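Local structure of N-alpha-acetyltransferase 35, NatC auxiliary subunit (Saccharomyces cerevisiae, 6YGA) at residues 47-50 with 51-54; 242-245 with 246-250; 459-462 with 463-466; 470-473 with 474-478; 583-586 with 587-591. The protein serves as the auxiliary subunit of the NatC N-terminal acetyltransferase, the complex that acetylates the N-terminal methionine of the L-A virus Gag protein. All blocks are in the same frame, centred on the assembly; numbering follows the deposited sequence. Where two conformers were deposited one is given.

Interactions 3, 4 and 5 lie together on one side of the chain's centre. Interactions 3 and 4 share helix 465-506, and interaction 5, at the end of helix 581-588, touches both: a salt bridge joins it to interaction 3 and aromatic rings join it to interaction 4. Interaction 4 is the buried one, built from aromatic and aliphatic side chains, whereas interactions 3 and 5 are partly buried and turn charged groups toward the N-alpha-acetyltransferase 30 subunit. Interaction 1, also partly buried, is a loop that meets the same subunit far from that cluster. Interaction 2, a helix start at the surface, relies on backbone bonds and a water, with a weak threonine-aspartate bond.

Interaction 1 (47-50 with 51-54); sequences DLFE and GTHS
Gly-51 N and Thr-52 N bond to the carbonyl oxygens three residues back, Leu-48 O at 3.2 Å and Phe-49 O at 3.0 Å, which winds the chain into consecutive tight turns. Threonine suits the second turn because its hydroxyl can reach back to the same acceptor. Thr-52 OG1 donates to Phe-49 O over 2.6 Å and comes in the carbonyl plane, while the backbone N-H arrives from above it, and the one oxygen is therefore gripped twice. The hydroxyl gets there by standing between the backbone N and the carbonyl carbon of its own residue (chi1 59°). It also lies over the centre of the Phe-49 ring, 3.9 Å above the plane. Two further side chains fix the ends. Asp-47 OD1 accepts from Phe-49 N at 3.0 Å in a nearly straight bond, met from above the carboxylate plane, and Ser-54 OG closes back on Gly-51 O at 2.8 Å. Gly-51 is buried in the turn and, having no side chain, adds no bulk beside Leu-48 O. Outside the loop, Leu-48 packs on Ile-40 and Lys-42, and Thr-52 on Tyr-38 of the N-alpha-acetyltransferase 30 chain, whose Ser-32 also bonds Ser-54. An Asx turn leading into overlapping beta-turns, each closed by an N-H bonding three residues back, thus links strands 40-42 and 55-56 at this subunit interface.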
# COMPACT_ATOMS: atom_id res chain seq x y z
N ASP B 47 -10.78 -9.14 24.89
CA ASP B 47 -9.60 -9.74 24.28
C ASP B 47 -8.40 -8.84 24.53
O ASP B 47 -8.47 -7.63 24.31
CB ASP B 47 -9.80 -9.95 22.78
CG ASP B 47 -8.71 -10.83 22.14
OD1 ASP B 47 -7.58 -10.89 22.66
OD2 ASP B 47 -9.00 -11.45 21.09
N LEU B 48 -7.29 -9.43 25.00
CA LEU B 48 -6.10 -8.66 25.32
C LEU B 48 -5.37 -8.14 24.09
O LEU B 48 -4.46 -7.32 24.24
CB LEU B 48 -5.15 -9.51 26.16
CG LEU B 48 -5.46 -9.51 27.65
CD1 LEU B 48 -4.67 -10.60 28.34
CD2 LEU B 48 -5.15 -8.15 28.24
N PHE B 49 -5.73 -8.60 22.88
CA PHE B 49 -5.14 -8.02 21.68
C PHE B 49 -5.55 -6.58 21.49
O PHE B 49 -4.81 -5.79 20.89
CB PHE B 49 -5.52 -8.85 20.44
CG PHE B 49 -5.04 -8.25 19.14
CD1 PHE B 49 -3.73 -8.45 18.72
CD2 PHE B 49 -5.89 -7.50 18.35
CE1 PHE B 49 -3.29 -7.90 17.52
CE2 PHE B 49 -5.45 -6.95 17.16
CZ PHE B 49 -4.15 -7.16 16.74
N GLU B 50 -6.73 -6.20 21.99
CA GLU B 50 -7.19 -4.83 21.87
C GLU B 50 -6.26 -3.86 22.61
O GLU B 50 -6.15 -2.69 22.22
CB GLU B 50 -8.62 -4.71 22.38
CG GLU B 50 -9.24 -3.33 22.25
CD GLU B 50 -10.73 -3.33 22.50
OE1 GLU B 50 -11.31 -4.43 22.68
OE2 GLU B 50 -11.34 -2.24 22.51
N GLY B 51 -5.58 -4.33 23.65
CA GLY B 51 -4.66 -3.47 24.35
C GLY B 51 -3.33 -3.25 23.66
O GLY B 51 -2.51 -2.48 24.17
N THR B 52 -3.09 -3.91 22.53
CA THR B 52 -1.80 -3.78 21.86
C THR B 52 -1.63 -2.41 21.21
O THR B 52 -0.51 -2.04 20.85
CB THR B 52 -1.63 -4.88 20.80
OG1 THR B 52 -2.69 -4.80 19.85
CG2 THR B 52 -1.63 -6.25 21.47
N HIS B 53 -2.72 -1.67 21.05
CA HIS B 53 -2.65 -0.33 20.48
C HIS B 53 -3.00 0.71 21.53
O HIS B 53 -3.78 1.63 21.29
CB HIS B 53 -3.59 -0.23 19.27
CG HIS B 53 -3.30 -1.22 18.19
ND1 HIS B 53 -2.19 -1.12 17.37
CD2 HIS B 53 -3.97 -2.32 17.78
CE1 HIS B 53 -2.19 -2.12 16.51
NE2 HIS B 53 -3.26 -2.87 16.73
N SER B 54 -2.39 0.58 22.72
CA SER B 54 -2.66 1.47 23.84
C SER B 54 -1.49 2.42 24.06
O SER B 54 -0.33 2.08 23.81
CB SER B 54 -2.90 0.67 25.13
OG SER B 54 -1.78 -0.13 25.48

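Interaction 2 (242-245 with 246-250); sequences TKTS and HLDEL
Asp-248 N donates to Thr-244 O over 2.7 Å, and one step on Glu-249 N donates to Ser-245 O over 2.9 Å, the opening i+4 to i backbone bonds of helix 245-260. The side chain of Asp-248 curls back over the same place: its CG lies anti to its own carbonyl carbon and beside the backbone N (chi1 -70°), which brings OD2 to 3.4 Å from Thr-244 OG1, a weak hydrogen bond. Glu-249 likewise lays its CG 3.2 Å from Ser-245 O. Acidic residues suit a helix start, where their charge probably gains from the N-H groups of the first turn and the positive end of the helix dipole. Thr-244 occupies the N-cap position, yet its hydroxyl caps no backbone N-H. A water does part of that work instead: it accepts from Leu-247 N at 2.8 Å and donates to Lys-243 O at 3.1 Å, tying the incoming loop to the first turn. Farther out, Asp-248 OD1 has its stronger polar partner in Lys-308, a salt bridge that probably helps to position the carboxylate. Leu-247 turns to Val-307 and Leu-311 of helix 298-311, Leu-250 to Ile-226 of helix 215-231, and His-246 stacks on His-232. With its leucines against neighbouring helices and Ser-245 exposed, this is an amphipathic helix whose water-assisted N-terminus opens onto a surface loop.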
# COMPACT_ATOMS: atom_id res chain seq x y z
N THR B 242 -14.29 18.21 -17.69
CA THR B 242 -13.03 17.80 -18.30
C THR B 242 -12.13 18.99 -18.62
O THR B 242 -11.08 18.80 -19.23
CB THR B 242 -13.29 16.99 -19.57
OG1 THR B 242 -14.04 17.78 -20.50
CG2 THR B 242 -14.07 15.72 -19.24
N LYS B 243 -12.53 20.20 -18.24
CA LYS B 243 -11.75 21.38 -18.57
C LYS B 243 -10.45 21.41 -17.78
O LYS B 243 -10.40 20.99 -16.62
CB LYS B 243 -12.57 22.65 -18.31
CG LYS B 243 -13.86 22.70 -19.11
CD LYS B 243 -14.74 23.85 -18.67
CE LYS B 243 -16.08 23.81 -19.38
NZ LYS B 243 -17.01 24.87 -18.91
N THR B 244 -9.39 21.91 -18.41
CA THR B 244 -8.06 21.90 -17.83
C THR B 244 -7.54 23.30 -17.51
O THR B 244 -6.34 23.46 -17.28
CB THR B 244 -7.08 21.18 -18.76
OG1 THR B 244 -7.09 21.82 -20.04
CG2 THR B 244 -7.47 19.73 -18.92
N SER B 245 -8.42 24.31 -17.49
CA SER B 245 -7.96 25.68 -17.31
C SER B 245 -7.32 25.88 -15.94
O SER B 245 -6.18 26.33 -15.84
CB SER B 245 -9.13 26.65 -17.51
OG SER B 245 -9.63 26.57 -18.83
N HIS B 246 -8.06 25.55 -14.87
CA HIS B 246 -7.50 25.67 -13.52
C HIS B 246 -6.31 24.74 -13.32
O HIS B 246 -5.36 25.09 -12.60
CB HIS B 246 -8.58 25.38 -12.48
CG HIS B 246 -9.61 26.47 -12.37
ND1 HIS B 246 -10.87 26.37 -12.94
CD2 HIS B 246 -9.57 27.67 -11.76
CE1 HIS B 246 -11.55 27.47 -12.68
NE2 HIS B 246 -10.79 28.27 -11.97
N LEU B 247 -6.32 23.56 -13.95
CA LEU B 247 -5.17 22.67 -13.84
C LEU B 247 -3.96 23.26 -14.54
O LEU B 247 -2.83 23.11 -14.06
CB LEU B 247 -5.51 21.30 -14.42
CG LEU B 247 -6.53 20.51 -13.60
CD1 LEU B 247 -7.03 19.30 -14.37
CD2 LEU B 247 -5.93 20.09 -12.27
N ASP B 248 -4.16 23.93 -15.68
CA ASP B 248 -3.05 24.58 -16.36
C ASP B 248 -2.55 25.78 -15.55
O ASP B 248 -1.34 26.01 -15.47
CB ASP B 248 -3.45 25.01 -17.77
CG ASP B 248 -3.64 23.84 -18.72
OD1 ASP B 248 -2.98 22.79 -18.54
OD2 ASP B 248 -4.45 23.97 -19.67
N GLU B 249 -3.46 26.55 -14.96
CA GLU B 249 -3.05 27.67 -14.11
C GLU B 249 -2.26 27.18 -12.91
O GLU B 249 -1.30 27.83 -12.48
CB GLU B 249 -4.27 28.47 -13.65
CG GLU B 249 -5.08 29.09 -14.77
CD GLU B 249 -6.33 29.77 -14.26
OE1 GLU B 249 -6.33 30.22 -13.09
OE2 GLU B 249 -7.32 29.83 -15.02
N LEU B 250 -2.65 26.03 -12.35
CA LEU B 250 -1.91 25.48 -11.22
C LEU B 250 -0.48 25.15 -11.61
O LEU B 250 0.45 25.34 -10.81
CB LEU B 250 -2.63 24.23 -10.70
CG LEU B 250 -1.94 23.46 -9.57
CD1 LEU B 250 -1.71 24.35 -8.36
CD2 LEU B 250 -2.77 22.24 -9.18
O HOH W 1 -8.89 22.62 -14.40

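Interaction 3 (459-462 with 463-466); sequences IYKP and FEAY
Glu-464 OE1 accepts the backbone N-H of Lys-461 at 3.0 Å in a nearly straight bond (170°), using the lone pair that points away from its other oxygen. The other oxygen, OE2, forms a salt bridge with Arg-588 NE, and a water donates to both OE1 and Ile-459 O, the latter at 2.7 Å. Buried though it is, the carboxylate is bound on both oxygens. Backbone bonds answer from the other direction: Glu-464 N donates to Lys-461 O at 2.9 Å, and Ala-465 N to Pro-462 O at 3.1 Å. Proline suits this place since, lacking an N-H, it loses no bond where helix 465-506 is starting. Around the turn the apolar parts close up. Phe-463 stands with CG between its backbone N and carbonyl carbon (chi1 76°), which lays the ring beside Lys-461; the lysine's CE meets the ring edge 3.8 Å from CE2. Glu-464 CG covers one face near the rim. The lysine chain bends on to carry NZ to Glu-131 of N-alpha-acetyltransferase 30. The chemistry implies that one buried, multiply bonded glutamate fixes both the loop and the helix start, with its negative charge probably offset by Arg-588.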
# COMPACT_ATOMS: atom_id res chain seq x y z
N ILE B 459 9.03 -10.03 -4.86
CA ILE B 459 8.45 -11.08 -4.03
C ILE B 459 9.26 -12.37 -4.16
O ILE B 459 9.48 -13.08 -3.18
CB ILE B 459 6.98 -11.30 -4.42
CG1 ILE B 459 6.15 -10.05 -4.09
CG2 ILE B 459 6.41 -12.52 -3.72
CD1 ILE B 459 6.17 -9.68 -2.62
N TYR B 460 9.73 -12.67 -5.37
CA TYR B 460 10.38 -13.95 -5.64
C TYR B 460 11.88 -13.86 -5.41
O TYR B 460 12.54 -12.90 -5.84
CB TYR B 460 10.11 -14.39 -7.08
CG TYR B 460 8.67 -14.27 -7.50
CD1 TYR B 460 7.64 -14.73 -6.69
CD2 TYR B 460 8.33 -13.68 -8.72
CE1 TYR B 460 6.31 -14.61 -7.08
CE2 TYR B 460 7.02 -13.56 -9.12
CZ TYR B 460 6.01 -14.03 -8.30
OH TYR B 460 4.70 -13.91 -8.70
N LYS B 461 12.43 -14.87 -4.75
CA LYS B 461 13.87 -14.94 -4.58
C LYS B 461 14.51 -15.51 -5.84
O LYS B 461 13.84 -16.15 -6.65
CB LYS B 461 14.21 -15.79 -3.36
CG LYS B 461 13.90 -15.11 -2.03
CD LYS B 461 14.30 -15.98 -0.85
CE LYS B 461 15.80 -16.22 -0.82
NZ LYS B 461 16.57 -14.94 -0.76
N PRO B 462 15.81 -15.27 -6.04
CA PRO B 462 16.46 -15.76 -7.27
C PRO B 462 16.26 -17.25 -7.55
O PRO B 462 16.13 -17.63 -8.72
CB PRO B 462 17.93 -15.42 -7.04
CG PRO B 462 17.88 -14.19 -6.20
CD PRO B 462 16.70 -14.38 -5.28
N PHE B 463 16.24 -18.10 -6.52
CA PHE B 463 16.08 -19.53 -6.78
C PHE B 463 14.67 -19.87 -7.25
O PHE B 463 14.47 -20.92 -7.87
CB PHE B 463 16.46 -20.35 -5.54
CG PHE B 463 15.43 -20.36 -4.45
CD1 PHE B 463 14.37 -21.25 -4.46
CD2 PHE B 463 15.55 -19.50 -3.37
CE1 PHE B 463 13.43 -21.27 -3.44
CE2 PHE B 463 14.62 -19.51 -2.34
CZ PHE B 463 13.56 -20.39 -2.38
N GLU B 464 13.69 -19.01 -6.97
CA GLU B 464 12.32 -19.19 -7.43
C GLU B 464 12.11 -18.67 -8.85
O GLU B 464 10.99 -18.80 -9.37
CB GLU B 464 11.35 -18.48 -6.49
CG GLU B 464 11.31 -19.03 -5.08
CD GLU B 464 10.35 -18.28 -4.18
OE1 GLU B 464 10.58 -17.08 -3.92
OE2 GLU B 464 9.35 -18.88 -3.74
N ALA B 465 13.13 -18.09 -9.48
CA ALA B 465 12.92 -17.42 -10.76
C ALA B 465 12.48 -18.40 -11.84
O ALA B 465 11.62 -18.07 -12.67
CB ALA B 465 14.20 -16.69 -11.19
N TYR B 466 13.06 -19.60 -11.86
CA TYR B 466 12.66 -20.59 -12.85
C TYR B 466 11.20 -20.99 -12.68
O TYR B 466 10.46 -21.08 -13.67
CB TYR B 466 13.55 -21.82 -12.78
CG TYR B 466 12.86 -23.06 -13.29
CD1 TYR B 466 12.70 -23.27 -14.66
CD2 TYR B 466 12.35 -24.01 -12.42
CE1 TYR B 466 12.06 -24.39 -15.13
CE2 TYR B 466 11.71 -25.13 -12.88
CZ TYR B 466 11.56 -25.32 -14.24
OH TYR B 466 10.92 -26.45 -14.70
O HOH W 2 10.38 -15.00 -1.52

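Interaction 4 (470-473 with 474-478); sequences WYVY and YLSHH
Val-472 O is gripped by two donors of one residue, Ser-476 N at 2.6 Å and Ser-476 OG at 2.7 Å, which reach it from opposite faces of its carbonyl plane. The hydroxyl bends back to that oxygen because OG sits beside its own backbone N, anti to the carbonyl carbon (chi1 -56°). Serine thus suits a helix interior: it spends its polarity on the turn before it and leaves a small surface for helix 511-564 to pack on. Beside this pair, the contact of Tyr-471 with Leu-475 is apolar. Leu-475 places CG over one face of the Tyr-471 ring, 4.0 Å from the centroid and 16° off the normal, a CH-pi contact, and its CD1 closes to 3.5 Å from Tyr-471 CE2. Tyr-474 CD2 comes obliquely within 4.0 Å of Tyr-471 CD1, while the edge of the Tyr-474 ring lies near Tyr-471 O. Trp-470 and Tyr-474 have rings nearly parallel but slid apart, centroids 5.9 Å from each other with planes at 26°, so overlap is slight. Tyr-474 OH donates to Glu-599 O, which lets a bulky aromatic sit among prolines without a stranded polar atom. The buried side chains also meet other helices and loops: Tyr-471 meets Phe-589 edge-to-face, Trp-470 meets Phe-606 in the same way, and Val-472 packs on Leu-452. The arrangement is an alpha-helical turn with i to i+4 bonds, whose buried side packs against helices 433-456, 511-564 and 603-613 in the TPR-like region.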
# COMPACT_ATOMS: atom_id res chain seq x y z
N TRP B 470 8.77 -20.06 -15.76
CA TRP B 470 8.28 -21.18 -16.55
C TRP B 470 6.78 -21.35 -16.41
O TRP B 470 6.09 -21.73 -17.37
CB TRP B 470 8.99 -22.47 -16.18
CG TRP B 470 8.50 -23.62 -17.00
CD1 TRP B 470 8.89 -23.95 -18.26
CD2 TRP B 470 7.50 -24.58 -16.62
NE1 TRP B 470 8.20 -25.06 -18.69
CE2 TRP B 470 7.34 -25.46 -17.70
CE3 TRP B 470 6.73 -24.77 -15.47
CZ2 TRP B 470 6.45 -26.53 -17.67
CZ3 TRP B 470 5.84 -25.83 -15.44
CH2 TRP B 470 5.71 -26.69 -16.53
N TYR B 471 6.24 -21.07 -15.22
CA TYR B 471 4.80 -21.14 -15.04
C TYR B 471 4.09 -20.09 -15.90
O TYR B 471 3.03 -20.36 -16.47
CB TYR B 471 4.43 -20.97 -13.56
CG TYR B 471 2.95 -20.99 -13.30
CD1 TYR B 471 2.19 -22.13 -13.56
CD2 TYR B 471 2.29 -19.88 -12.78
CE1 TYR B 471 0.84 -22.16 -13.32
CE2 TYR B 471 0.94 -19.90 -12.53
CZ TYR B 471 0.21 -21.04 -12.81
OH TYR B 471 -1.14 -21.06 -12.56
N VAL B 472 4.68 -18.90 -16.02
CA VAL B 472 4.06 -17.86 -16.84
C VAL B 472 4.21 -18.20 -18.32
O VAL B 472 3.31 -17.95 -19.12
CB VAL B 472 4.65 -16.48 -16.50
CG1 VAL B 472 4.09 -15.41 -17.42
CG2 VAL B 472 4.34 -16.14 -15.06
N TYR B 473 5.35 -18.77 -18.70
CA TYR B 473 5.49 -19.33 -20.04
C TYR B 473 4.40 -20.37 -20.30
O TYR B 473 3.74 -20.34 -21.34
CB TYR B 473 6.88 -19.94 -20.21
CG TYR B 473 7.05 -20.74 -21.48
CD1 TYR B 473 7.33 -20.11 -22.68
CD2 TYR B 473 6.94 -22.12 -21.47
CE1 TYR B 473 7.49 -20.84 -23.85
CE2 TYR B 473 7.09 -22.86 -22.63
CZ TYR B 473 7.37 -22.21 -23.81
OH TYR B 473 7.53 -22.94 -24.97
N TYR B 474 4.21 -21.29 -19.35
CA TYR B 474 3.15 -22.28 -19.46
C TYR B 474 1.78 -21.62 -19.59
O TYR B 474 0.98 -22.00 -20.45
CB TYR B 474 3.21 -23.20 -18.24
CG TYR B 474 1.99 -24.06 -18.00
CD1 TYR B 474 1.83 -25.27 -18.65
CD2 TYR B 474 1.02 -23.67 -17.09
CE1 TYR B 474 0.72 -26.07 -18.42
CE2 TYR B 474 -0.10 -24.45 -16.86
CZ TYR B 474 -0.24 -25.65 -17.53
OH TYR B 474 -1.34 -26.43 -17.29
N LEU B 475 1.51 -20.60 -18.77
CA LEU B 475 0.24 -19.88 -18.88
C LEU B 475 0.14 -19.15 -20.22
O LEU B 475 -0.92 -19.18 -20.87
CB LEU B 475 0.08 -18.89 -17.73
CG LEU B 475 -0.09 -19.42 -16.31
CD1 LEU B 475 -0.34 -18.25 -15.37
CD2 LEU B 475 -1.23 -20.43 -16.24
N SER B 476 1.21 -18.48 -20.64
CA SER B 476 1.20 -17.75 -21.91
C SER B 476 1.00 -18.69 -23.09
O SER B 476 0.40 -18.30 -24.10
CB SER B 476 2.50 -16.97 -22.08
OG SER B 476 2.73 -16.10 -20.98
N HIS B 477 1.52 -19.91 -23.01
CA HIS B 477 1.31 -20.87 -24.09
C HIS B 477 -0.16 -21.22 -24.22
O HIS B 477 -0.70 -21.31 -25.33
CB HIS B 477 2.16 -22.12 -23.86
CG HIS B 477 2.04 -23.15 -24.95
ND1 HIS B 477 1.13 -24.19 -24.89
CD2 HIS B 477 2.72 -23.31 -26.11
CE1 HIS B 477 1.25 -24.93 -25.98
NE2 HIS B 477 2.21 -24.42 -26.73
N HIS B 478 -0.85 -21.41 -23.08
CA HIS B 478 -2.28 -21.69 -23.12
C HIS B 478 -3.07 -20.48 -23.59
O HIS B 478 -4.07 -20.63 -24.31
CB HIS B 478 -2.76 -22.14 -21.74
CG HIS B 478 -2.46 -23.58 -21.44
ND1 HIS B 478 -3.38 -24.59 -21.60
CD2 HIS B 478 -1.33 -24.17 -20.98
CE1 HIS B 478 -2.83 -25.74 -21.26
NE2 HIS B 478 -1.59 -25.51 -20.88

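Interaction 5 (583-586 with 587-591); sequences LIHN and LRFKP. With EDO (1,2-ethanediol), chain C.
Phe-589 and His-585 make the tight part of this contact, one helical turn apart. Phe-589 CD1 lies over one face of the imidazole, 3.5 Å above the plane of the His-585 ring and toward its rim, and the two CE1 atoms are 3.4 Å apart. The rings meet at an oblique 36° with centroids 4.7 Å apart. Phe-589 CD1 also points in the ring plane at His-585 O, 3.2 Å away. The helix ends here: Leu-587 N still bonds to Leu-583 O at 3.0 Å and Arg-588 N to Ile-584 O at 3.2 Å, but Phe-589 N makes only weak bonds, to His-585 O and Asn-586 O. Polar residues take the solvent side, which suits them: Asn-586 and Lys-590 are exposed, and Lys-590 lies close to small molecules probably from the crystallisation liquor. Arg-588, buried, extends to the subunit boundary; its NH1 donates to O1 of ethanediol, probably of the same origin, at 2.8 Å in the guanidinium plane, and its NH2 bonds to Arg-137 O of N-alpha-acetyltransferase 30. Helix 581-588 thus ends between that chain, packed on by Leu-583, Ile-584 and Leu-587, and helices 465-506 and 603-613, whose Met-468 and Phe-606 cover Phe-589.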
# COMPACT_ATOMS: atom_id res chain seq x y z
N LEU B 583 6.87 -28.40 0.31
CA LEU B 583 5.96 -27.50 1.01
C LEU B 583 6.17 -26.05 0.58
O LEU B 583 5.21 -25.29 0.41
CB LEU B 583 6.13 -27.63 2.52
CG LEU B 583 5.71 -28.96 3.14
CD1 LEU B 583 6.02 -29.00 4.63
CD2 LEU B 583 4.22 -29.21 2.90
N ILE B 584 7.43 -25.65 0.38
CA ILE B 584 7.73 -24.28 -0.02
C ILE B 584 7.24 -24.03 -1.44
O ILE B 584 6.71 -22.96 -1.75
CB ILE B 584 9.23 -24.00 0.14
CG1 ILE B 584 9.63 -24.02 1.61
CG2 ILE B 584 9.60 -22.66 -0.48
CD1 ILE B 584 11.11 -23.95 1.84
N HIS B 585 7.41 -25.01 -2.33
CA HIS B 585 6.90 -24.88 -3.69
C HIS B 585 5.38 -24.74 -3.70
O HIS B 585 4.83 -23.91 -4.44
CB HIS B 585 7.33 -26.07 -4.54
CG HIS B 585 6.62 -26.15 -5.86
ND1 HIS B 585 7.08 -25.51 -6.99
CD2 HIS B 585 5.47 -26.77 -6.21
CE1 HIS B 585 6.25 -25.74 -7.99
NE2 HIS B 585 5.26 -26.50 -7.54
N ASN B 586 4.68 -25.56 -2.91
CA ASN B 586 3.22 -25.51 -2.92
C ASN B 586 2.70 -24.20 -2.35
O ASN B 586 1.70 -23.67 -2.83
CB ASN B 586 2.64 -26.69 -2.14
CG ASN B 586 2.90 -28.02 -2.82
OD1 ASN B 586 3.17 -28.07 -4.03
ND2 ASN B 586 2.81 -29.10 -2.06
N LEU B 587 3.37 -23.68 -1.33
CA LEU B 587 2.97 -22.40 -0.75
C LEU B 587 3.07 -21.27 -1.77
O LEU B 587 2.21 -20.38 -1.81
CB LEU B 587 3.83 -22.09 0.47
CG LEU B 587 3.57 -20.75 1.16
CD1 LEU B 587 2.19 -20.74 1.82
CD2 LEU B 587 4.66 -20.44 2.18
N ARG B 588 4.12 -21.29 -2.60
CA ARG B 588 4.30 -20.22 -3.58
C ARG B 588 3.18 -20.21 -4.60
O ARG B 588 2.72 -19.15 -5.03
CB ARG B 588 5.67 -20.36 -4.26
CG ARG B 588 5.85 -19.53 -5.52
CD ARG B 588 5.76 -18.05 -5.23
NE ARG B 588 6.86 -17.60 -4.39
CZ ARG B 588 6.79 -16.55 -3.57
NH1 ARG B 588 5.67 -15.85 -3.49
NH2 ARG B 588 7.84 -16.21 -2.84
N PHE B 589 2.71 -21.40 -5.00
CA PHE B 589 1.69 -21.54 -6.02
C PHE B 589 0.29 -21.76 -5.44
O PHE B 589 -0.63 -22.10 -6.19
CB PHE B 589 2.06 -22.68 -6.97
CG PHE B 589 3.27 -22.38 -7.81
CD1 PHE B 589 4.55 -22.67 -7.36
CD2 PHE B 589 3.12 -21.80 -9.06
CE1 PHE B 589 5.66 -22.39 -8.14
CE2 PHE B 589 4.23 -21.52 -9.85
CZ PHE B 589 5.50 -21.81 -9.38
N LYS B 590 0.13 -21.57 -4.14
CA LYS B 590 -1.19 -21.64 -3.52
C LYS B 590 -2.25 -20.78 -4.21
O LYS B 590 -3.39 -21.25 -4.33
CB LYS B 590 -1.07 -21.27 -2.03
CG LYS B 590 -2.35 -21.38 -1.22
CD LYS B 590 -2.07 -21.07 0.25
CE LYS B 590 -3.28 -21.29 1.13
NZ LYS B 590 -4.37 -20.32 0.85
N PRO B 591 -1.97 -19.55 -4.67
CA PRO B 591 -3.04 -18.77 -5.33
C PRO B 591 -3.63 -19.43 -6.56
O PRO B 591 -4.78 -19.13 -6.92
CB PRO B 591 -2.35 -17.45 -5.69
CG PRO B 591 -1.26 -17.32 -4.71
CD PRO B 591 -0.77 -18.72 -4.47
C1 EDO C . 2.13 -16.12 -4.04
O1 EDO C . 3.25 -15.86 -4.90
C2 EDO C . 1.53 -14.80 -3.56
O2 EDO C . 2.48 -14.11 -2.74